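Local coordinates for protein EscN (Escherichia coli O127:H6, PDB 2OBL) that is a P-loop protein of the ATP synthase alpha/beta family that probably serves the type III secretion system, at residues 71-76 and 203-208; 162-167 and 215-220; 36-41 and 145-150. The protein carries 1 engineered substitution. All blocks are in the same frame, centred on the assembly; numbering follows the deposited sequence.

Contact 1: residues 71-76 and 203-208; sequences GQRIGI and LLERAG
The carbonyl oxygen of Leu204 is gripped by two donors arriving from opposite faces of its plane: Arg73 NH1 from across the contact, 3.2 Å from Leu204 O, and the backbone nitrogen of Ala207, whose bond to the same oxygen spans the type I turn from Leu204 to Ala207. The Arg73 donor stands high above the carbonyl plane, at a C=O...N angle of 101°, yet its own N-H points fairly straight at the oxygen (156°), which lies at the edge of the guanidinium and almost in its plane. The arginine chain is bent at chi2 (83°), which places CD, and at chi3; its aliphatic part lies against the methyl of Ala207, with Arg73 CG 3.8 Å and Arg73 CD 3.9 Å from Ala207 CB. Arg73 opens strand 73-78 of the central sheet of the nucleotide-binding domain, the strand that runs into the probable P-loop, whereas residues 203-208 carry the chain out of helix 194-204. The stronger polar partner of the guanidinium is Asp241, which forms a salt bridge with NE and so helps to fix its orientation. Glu205 OE2 remains 6.2 Å from Arg73 NH1, too far for a salt bridge, so any electrostatic influence is probably modest. Where segment 71-76 begins and segment 203-208 ends, two glycines bring the main chains together, and Gly208 CA donates a C-H...O contact to Gly71 O at 3.3 Å.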
# COMPACT_ATOMS: atom_id res chain seq x y z
N GLY A 71 11.52 4.18 -0.17
CA GLY A 71 11.39 4.79 -1.50
C GLY A 71 10.75 3.88 -2.55
O GLY A 71 10.65 4.24 -3.71
N GLN A 72 10.31 2.70 -2.13
CA GLN A 72 9.62 1.77 -3.01
C GLN A 72 8.25 2.30 -3.39
O GLN A 72 7.63 3.03 -2.61
CB GLN A 72 9.45 0.43 -2.28
CG GLN A 72 9.20 -0.75 -3.17
CD GLN A 72 9.01 -2.02 -2.39
OE1 GLN A 72 8.94 -1.99 -1.16
NE2 GLN A 72 8.87 -3.15 -3.09
N ARG A 73 7.80 1.93 -4.60
CA ARG A 73 6.40 2.05 -5.00
C ARG A 73 5.75 0.67 -4.91
O ARG A 73 6.20 -0.28 -5.56
CB ARG A 73 6.26 2.59 -6.42
CG ARG A 73 6.61 4.08 -6.58
CD ARG A 73 8.10 4.28 -6.71
NE ARG A 73 8.65 3.34 -7.69
CZ ARG A 73 8.69 3.56 -9.00
NH1 ARG A 73 8.27 4.71 -9.51
NH2 ARG A 73 9.19 2.62 -9.81
N ILE A 74 4.72 0.55 -4.08
CA ILE A 74 4.12 -0.74 -3.74
C ILE A 74 2.65 -0.71 -4.07
O ILE A 74 1.98 0.27 -3.76
CB ILE A 74 4.25 -0.99 -2.21
CG1 ILE A 74 5.71 -0.90 -1.77
CG2 ILE A 74 3.58 -2.31 -1.81
CD1 ILE A 74 5.88 -0.34 -0.36
N GLY A 75 2.13 -1.76 -4.70
CA GLY A 75 0.70 -1.82 -4.96
C GLY A 75 0.04 -2.83 -4.03
O GLY A 75 0.62 -3.88 -3.73
N ILE A 76 -1.17 -2.54 -3.58
CA ILE A 76 -1.97 -3.54 -2.88
C ILE A 76 -3.23 -3.75 -3.73
O ILE A 76 -3.97 -2.80 -3.97
CB ILE A 76 -2.39 -3.08 -1.46
CG1 ILE A 76 -1.14 -2.90 -0.58
CG2 ILE A 76 -3.39 -4.10 -0.85
CD1 ILE A 76 -1.45 -2.37 0.84
N LEU A 203 2.88 10.30 -11.83
CA LEU A 203 2.58 10.24 -10.39
C LEU A 203 3.53 9.33 -9.62
O LEU A 203 4.06 9.71 -8.58
CB LEU A 203 1.15 9.74 -10.17
CG LEU A 203 0.05 10.79 -10.27
CD1 LEU A 203 -1.30 10.09 -10.40
CD2 LEU A 203 0.05 11.71 -9.04
N LEU A 204 3.73 8.11 -10.11
CA LEU A 204 4.49 7.13 -9.37
C LEU A 204 5.96 7.48 -9.31
O LEU A 204 6.66 7.15 -8.33
CB LEU A 204 4.28 5.72 -9.94
CG LEU A 204 3.14 4.95 -9.28
CD1 LEU A 204 1.82 5.67 -9.41
CD2 LEU A 204 3.05 3.53 -9.85
N GLU A 205 6.44 8.15 -10.35
CA GLU A 205 7.86 8.48 -10.42
C GLU A 205 8.23 9.57 -9.42
O GLU A 205 9.41 9.81 -9.17
CB GLU A 205 8.27 8.85 -11.86
CG GLU A 205 8.25 7.65 -12.82
CD GLU A 205 8.79 7.99 -14.22
OE1 GLU A 205 9.38 9.08 -14.37
OE2 GLU A 205 8.62 7.17 -15.15
N ARG A 206 7.23 10.21 -8.81
CA ARG A 206 7.50 11.22 -7.78
C ARG A 206 7.82 10.63 -6.40
O ARG A 206 8.44 11.29 -5.57
CB ARG A 206 6.38 12.25 -7.72
CG ARG A 206 6.38 13.15 -8.94
CD ARG A 206 5.09 13.92 -9.08
NE ARG A 206 4.96 14.98 -8.10
CZ ARG A 206 3.92 15.81 -8.05
NH1 ARG A 206 2.93 15.68 -8.94
NH2 ARG A 206 3.88 16.77 -7.14
N ALA A 207 7.40 9.39 -6.15
CA ALA A 207 7.83 8.67 -4.96
C ALA A 207 9.29 8.24 -5.14
O ALA A 207 9.79 8.23 -6.27
CB ALA A 207 6.94 7.43 -4.75
N GLY A 208 9.96 7.90 -4.05
CA GLY A 208 11.35 7.41 -4.14
C GLY A 208 12.26 7.88 -3.02
O GLY A 208 11.90 8.77 -2.24

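Contact 2: residues 162-167 and 215-220; sequences VLLMMD and ITAIYT. With IMD (imidazole), chain D.
Met166 lies beside the ring of Tyr219 for most of its length. Its CB sits 4.0 Å from Tyr219 CD1; CG is anti to the backbone N (chi1 178°), an extended chi2 carries SD to 4.1 Å from Tyr219 CD1, and a bend at chi3 (-47°) turns the methyl back, placing Met166 CE 3.8 Å from Tyr219 CE1. Sulfur and methyl both meet the edge of the ring, a Met-aromatic contact in which SD lies 88° off the ring normal. On the same face of the sheet Leu164 CB packs on Ala217 CB; Leu164 and Met166 also touch helix 138-156. The two segments are neighbouring parallel strands at the core of the P-loop domain, joined by five backbone hydrogen bonds whose donors alternate between the strands, from Thr216 N at one end to Thr220 N at the other. The strand of hydrophobic residues ending in Asp167 is consistent with a Walker B motif. There Asp167 OD1 accepts from Thr220 OG1 at 2.6 Å through its anti lone pair, while OD2 takes the N3-H of an imidazole, probably from the crystallisation liquor, 2.6 Å from Asp167 OD2. Lys84 of the probable P-loop also forms a salt bridge with OD2. On the other face, Ile218 CD1 touches both Leu163 CD1 (4.0 Å) and Met165 CE (4.1 Å). At the far end a water links Val162 O to Thr216 OG1, whose hydroxyl also meets the backbone nitrogen of Gly71.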
# COMPACT_ATOMS: atom_id res chain seq x y z
N VAL A 162 8.58 9.85 4.54
CA VAL A 162 7.15 9.97 4.32
C VAL A 162 6.56 8.67 3.76
O VAL A 162 7.15 8.02 2.91
CB VAL A 162 6.85 11.12 3.35
CG1 VAL A 162 5.35 11.27 3.12
CG2 VAL A 162 7.47 12.44 3.86
N LEU A 163 5.39 8.29 4.26
CA LEU A 163 4.59 7.24 3.62
C LEU A 163 3.42 7.89 2.92
O LEU A 163 2.57 8.51 3.55
CB LEU A 163 4.09 6.23 4.66
CG LEU A 163 3.07 5.20 4.13
CD1 LEU A 163 3.65 4.40 2.98
CD2 LEU A 163 2.54 4.27 5.24
N LEU A 164 3.40 7.77 1.59
CA LEU A 164 2.25 8.23 0.80
C LEU A 164 1.36 7.02 0.56
O LEU A 164 1.80 6.00 0.03
CB LEU A 164 2.73 8.78 -0.54
CG LEU A 164 1.65 9.13 -1.57
CD1 LEU A 164 0.73 10.26 -1.05
CD2 LEU A 164 2.32 9.55 -2.88
N MET A 165 0.09 7.12 0.96
CA MET A 165 -0.80 5.99 0.82
C MET A 165 -2.05 6.43 0.07
O MET A 165 -2.82 7.26 0.57
CB MET A 165 -1.15 5.38 2.19
CG MET A 165 -2.19 4.26 2.10
SD MET A 165 -2.66 3.48 3.68
CE MET A 165 -1.19 2.58 4.11
N MET A 166 -2.24 5.89 -1.12
CA MET A 166 -3.31 6.34 -1.99
C MET A 166 -4.33 5.23 -2.17
O MET A 166 -4.05 4.20 -2.78
CB MET A 166 -2.76 6.76 -3.35
CG MET A 166 -3.88 7.20 -4.29
SD MET A 166 -3.31 7.72 -5.91
CE MET A 166 -1.96 8.78 -5.45
N ASP A 167 -5.52 5.44 -1.62
CA ASP A 167 -6.61 4.47 -1.70
C ASP A 167 -7.75 5.19 -2.41
O ASP A 167 -8.53 5.89 -1.76
CB ASP A 167 -7.02 4.05 -0.27
CG ASP A 167 -8.02 2.88 -0.23
OD1 ASP A 167 -8.02 2.02 -1.13
OD2 ASP A 167 -8.82 2.82 0.73
N ILE A 215 10.07 9.30 0.10
CA ILE A 215 8.66 8.98 -0.05
C ILE A 215 8.58 7.54 -0.48
O ILE A 215 9.08 7.15 -1.55
CB ILE A 215 7.95 9.85 -1.12
CG1 ILE A 215 8.04 11.35 -0.77
CG2 ILE A 215 6.51 9.41 -1.30
CD1 ILE A 215 7.42 12.22 -1.83
N THR A 216 7.97 6.73 0.37
CA THR A 216 7.63 5.36 0.05
C THR A 216 6.15 5.41 -0.16
O THR A 216 5.42 6.02 0.64
CB THR A 216 7.96 4.43 1.23
OG1 THR A 216 9.34 4.60 1.59
CG2 THR A 216 7.70 2.97 0.85
N ALA A 217 5.68 4.80 -1.25
CA ALA A 217 4.30 4.99 -1.62
C ALA A 217 3.58 3.66 -1.76
O ALA A 217 4.14 2.71 -2.29
CB ALA A 217 4.20 5.79 -2.90
N ILE A 218 2.35 3.61 -1.27
CA ILE A 218 1.50 2.45 -1.44
C ILE A 218 0.26 2.89 -2.19
O ILE A 218 -0.42 3.82 -1.76
CB ILE A 218 1.08 1.90 -0.07
CG1 ILE A 218 2.27 1.27 0.64
CG2 ILE A 218 -0.06 0.90 -0.20
CD1 ILE A 218 1.96 0.91 2.11
N TYR A 219 -0.01 2.22 -3.31
CA TYR A 219 -1.16 2.52 -4.17
C TYR A 219 -2.10 1.34 -4.18
O TYR A 219 -1.68 0.21 -4.48
CB TYR A 219 -0.68 2.79 -5.61
CG TYR A 219 0.35 3.89 -5.71
CD1 TYR A 219 -0.05 5.22 -5.82
CD2 TYR A 219 1.72 3.60 -5.66
CE1 TYR A 219 0.88 6.25 -5.90
CE2 TYR A 219 2.67 4.62 -5.73
CZ TYR A 219 2.24 5.94 -5.86
OH TYR A 219 3.16 6.94 -5.93
N THR A 220 -3.37 1.55 -3.86
CA THR A 220 -4.30 0.41 -3.94
C THR A 220 -4.99 0.33 -5.29
O THR A 220 -5.29 1.34 -5.93
CB THR A 220 -5.36 0.39 -2.83
OG1 THR A 220 -6.28 1.47 -3.03
CG2 THR A 220 -4.70 0.50 -1.45
N1 IMD D . -11.97 6.40 0.86
C2 IMD D . -10.91 5.78 0.30
N3 IMD D . -10.56 4.74 1.10
C4 IMD D . -11.40 4.71 2.17
C5 IMD D . -12.29 5.76 2.02
O HOH W 1 9.60 6.62 3.36

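Contact 3: residues 36-41 and 145-150; sequences RSLYAE and AFTATT
Tyr39 and Phe146 both carry CG anti to the carbonyl carbon, with chi1 at -51° and -66°, and from their two backbones the rings converge. Tyr39 CE1 comes over one face of the phenylalanine ring, 3.4 Å from Phe146 CE1; the planes meet obliquely at 57°, with centroids 5.0 Å apart. Leu38 touches both rings: its CB covers a face of the Tyr39 ring near the rim, and its carbonyl oxygen lies at the edge of Phe146, while its CD2 reaches Thr147 OG1 at 3.5 Å. One helical turn on from Phe146, Thr150 CG2 rests 3.8 Å from Arg36 CB. The segment 36-41 leaves the small antiparallel pair of strands 4-7 and 34-37 through an ST turn, in which Ser37 OG accepts from Tyr39 N, and lies against helix 138-156. Thr150 OG1 donates to Phe146 O, 3.0 Å away within the helix, and also meets Arg206 NH2. The hydroxyl of Thr147 turns to Gly18 O. No hydrogen bond directly joins the two segments, which implies that they are held by apolar and aromatic packing, with Arg206 supplying a polar bridge by binding both Leu38 O and Thr150 OG1.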
# COMPACT_ATOMS: atom_id res chain seq x y z
N ARG A 36 2.84 25.57 -3.62
CA ARG A 36 3.56 24.66 -4.48
C ARG A 36 2.68 24.25 -5.66
O ARG A 36 1.46 24.15 -5.53
CB ARG A 36 4.00 23.41 -3.71
CG ARG A 36 5.15 23.66 -2.73
CD ARG A 36 5.96 22.39 -2.54
NE ARG A 36 7.12 22.55 -1.68
CZ ARG A 36 8.04 21.60 -1.51
NH1 ARG A 36 7.91 20.44 -2.15
NH2 ARG A 36 9.08 21.82 -0.71
N SER A 37 3.31 24.04 -6.81
CA SER A 37 2.61 23.53 -7.98
C SER A 37 2.18 22.08 -7.73
O SER A 37 2.87 21.33 -7.03
CB SER A 37 3.53 23.61 -9.20
OG SER A 37 2.94 22.98 -10.32
N LEU A 38 1.03 21.70 -8.28
CA LEU A 38 0.56 20.31 -8.18
C LEU A 38 1.41 19.36 -9.02
O LEU A 38 1.32 18.13 -8.89
CB LEU A 38 -0.90 20.20 -8.60
CG LEU A 38 -1.94 20.66 -7.57
CD1 LEU A 38 -3.36 20.46 -8.06
CD2 LEU A 38 -1.74 19.96 -6.25
N TYR A 39 2.24 19.94 -9.88
CA TYR A 39 3.07 19.17 -10.78
C TYR A 39 4.55 19.44 -10.52
O TYR A 39 4.93 20.54 -10.13
CB TYR A 39 2.66 19.45 -12.23
CG TYR A 39 1.17 19.28 -12.43
CD1 TYR A 39 0.61 18.02 -12.61
CD2 TYR A 39 0.31 20.37 -12.40
CE1 TYR A 39 -0.76 17.85 -12.78
CE2 TYR A 39 -1.07 20.22 -12.57
CZ TYR A 39 -1.59 18.95 -12.75
OH TYR A 39 -2.95 18.78 -12.93
N ALA A 40 5.37 18.41 -10.70
CA ALA A 40 6.81 18.52 -10.47
C ALA A 40 7.55 17.78 -11.58
O ALA A 40 7.01 16.86 -12.18
CB ALA A 40 7.18 17.96 -9.09
N GLU A 41 8.79 18.19 -11.85
CA GLU A 41 9.49 17.71 -13.05
C GLU A 41 9.99 16.27 -13.06
O GLU A 41 10.25 15.71 -14.13
CB GLU A 41 10.60 18.68 -13.46
CG GLU A 41 10.24 19.52 -14.66
CD GLU A 41 9.81 18.67 -15.85
OE1 GLU A 41 10.54 17.71 -16.19
OE2 GLU A 41 8.75 18.97 -16.45
N ALA A 145 -4.95 13.12 -5.99
CA ALA A 145 -3.75 12.32 -6.12
C ALA A 145 -2.50 13.21 -6.21
O ALA A 145 -1.45 12.89 -5.64
CB ALA A 145 -3.85 11.45 -7.36
N PHE A 146 -2.61 14.30 -6.94
CA PHE A 146 -1.49 15.23 -7.11
C PHE A 146 -1.28 16.05 -5.85
O PHE A 146 -0.15 16.26 -5.42
CB PHE A 146 -1.73 16.14 -8.32
CG PHE A 146 -1.73 15.40 -9.62
CD1 PHE A 146 -0.57 15.31 -10.38
CD2 PHE A 146 -2.90 14.80 -10.10
CE1 PHE A 146 -0.55 14.62 -11.59
CE2 PHE A 146 -2.89 14.10 -11.30
CZ PHE A 146 -1.72 14.01 -12.05
N THR A 147 -2.37 16.49 -5.23
CA THR A 147 -2.29 17.21 -3.97
C THR A 147 -1.55 16.39 -2.90
O THR A 147 -0.61 16.88 -2.26
CB THR A 147 -3.69 17.56 -3.46
OG1 THR A 147 -4.26 18.56 -4.32
CG2 THR A 147 -3.66 18.04 -2.01
N ALA A 148 -1.96 15.14 -2.75
CA ALA A 148 -1.31 14.24 -1.82
C ALA A 148 0.18 14.09 -2.13
O ALA A 148 1.02 14.16 -1.25
CB ALA A 148 -2.00 12.88 -1.84
N THR A 149 0.49 13.91 -3.40
CA THR A 149 1.87 13.69 -3.82
C THR A 149 2.72 14.93 -3.50
O THR A 149 3.84 14.83 -2.99
CB THR A 149 1.97 13.27 -5.30
OG1 THR A 149 1.21 12.07 -5.51
CG2 THR A 149 3.45 12.99 -5.70
N THR A 150 2.17 16.10 -3.79
CA THR A 150 2.85 17.37 -3.56
C THR A 150 3.10 17.60 -2.07
O THR A 150 4.16 18.05 -1.67
CB THR A 150 2.04 18.53 -4.16
OG1 THR A 150 1.99 18.35 -5.58
CG2 THR A 150 2.71 19.88 -3.85

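In the fold
Contacts 1 and 2 lie about 7 Å apart, centre to centre, and share the central sheet: strand 73-78 and strand 161-167 flank strand 214-222, so the backbones of the three strands form one continuous stretch of sheet. Contact 3 lies about 14 Å from each, farther from the middle of the chain, where helix 138-156 covers the sheet; its residues Ala145, Ala148 and Thr149 pack on Met166 and Leu164. Along the chain, contact 1 alternates with both others, whereas contact 3 closes before contact 2 opens. Segment 203-208 joins all three, through Gly208 to strand 214-222 and through Arg206 to both segments of contact 3, tying the N-terminal strand pair to the nucleotide-binding core.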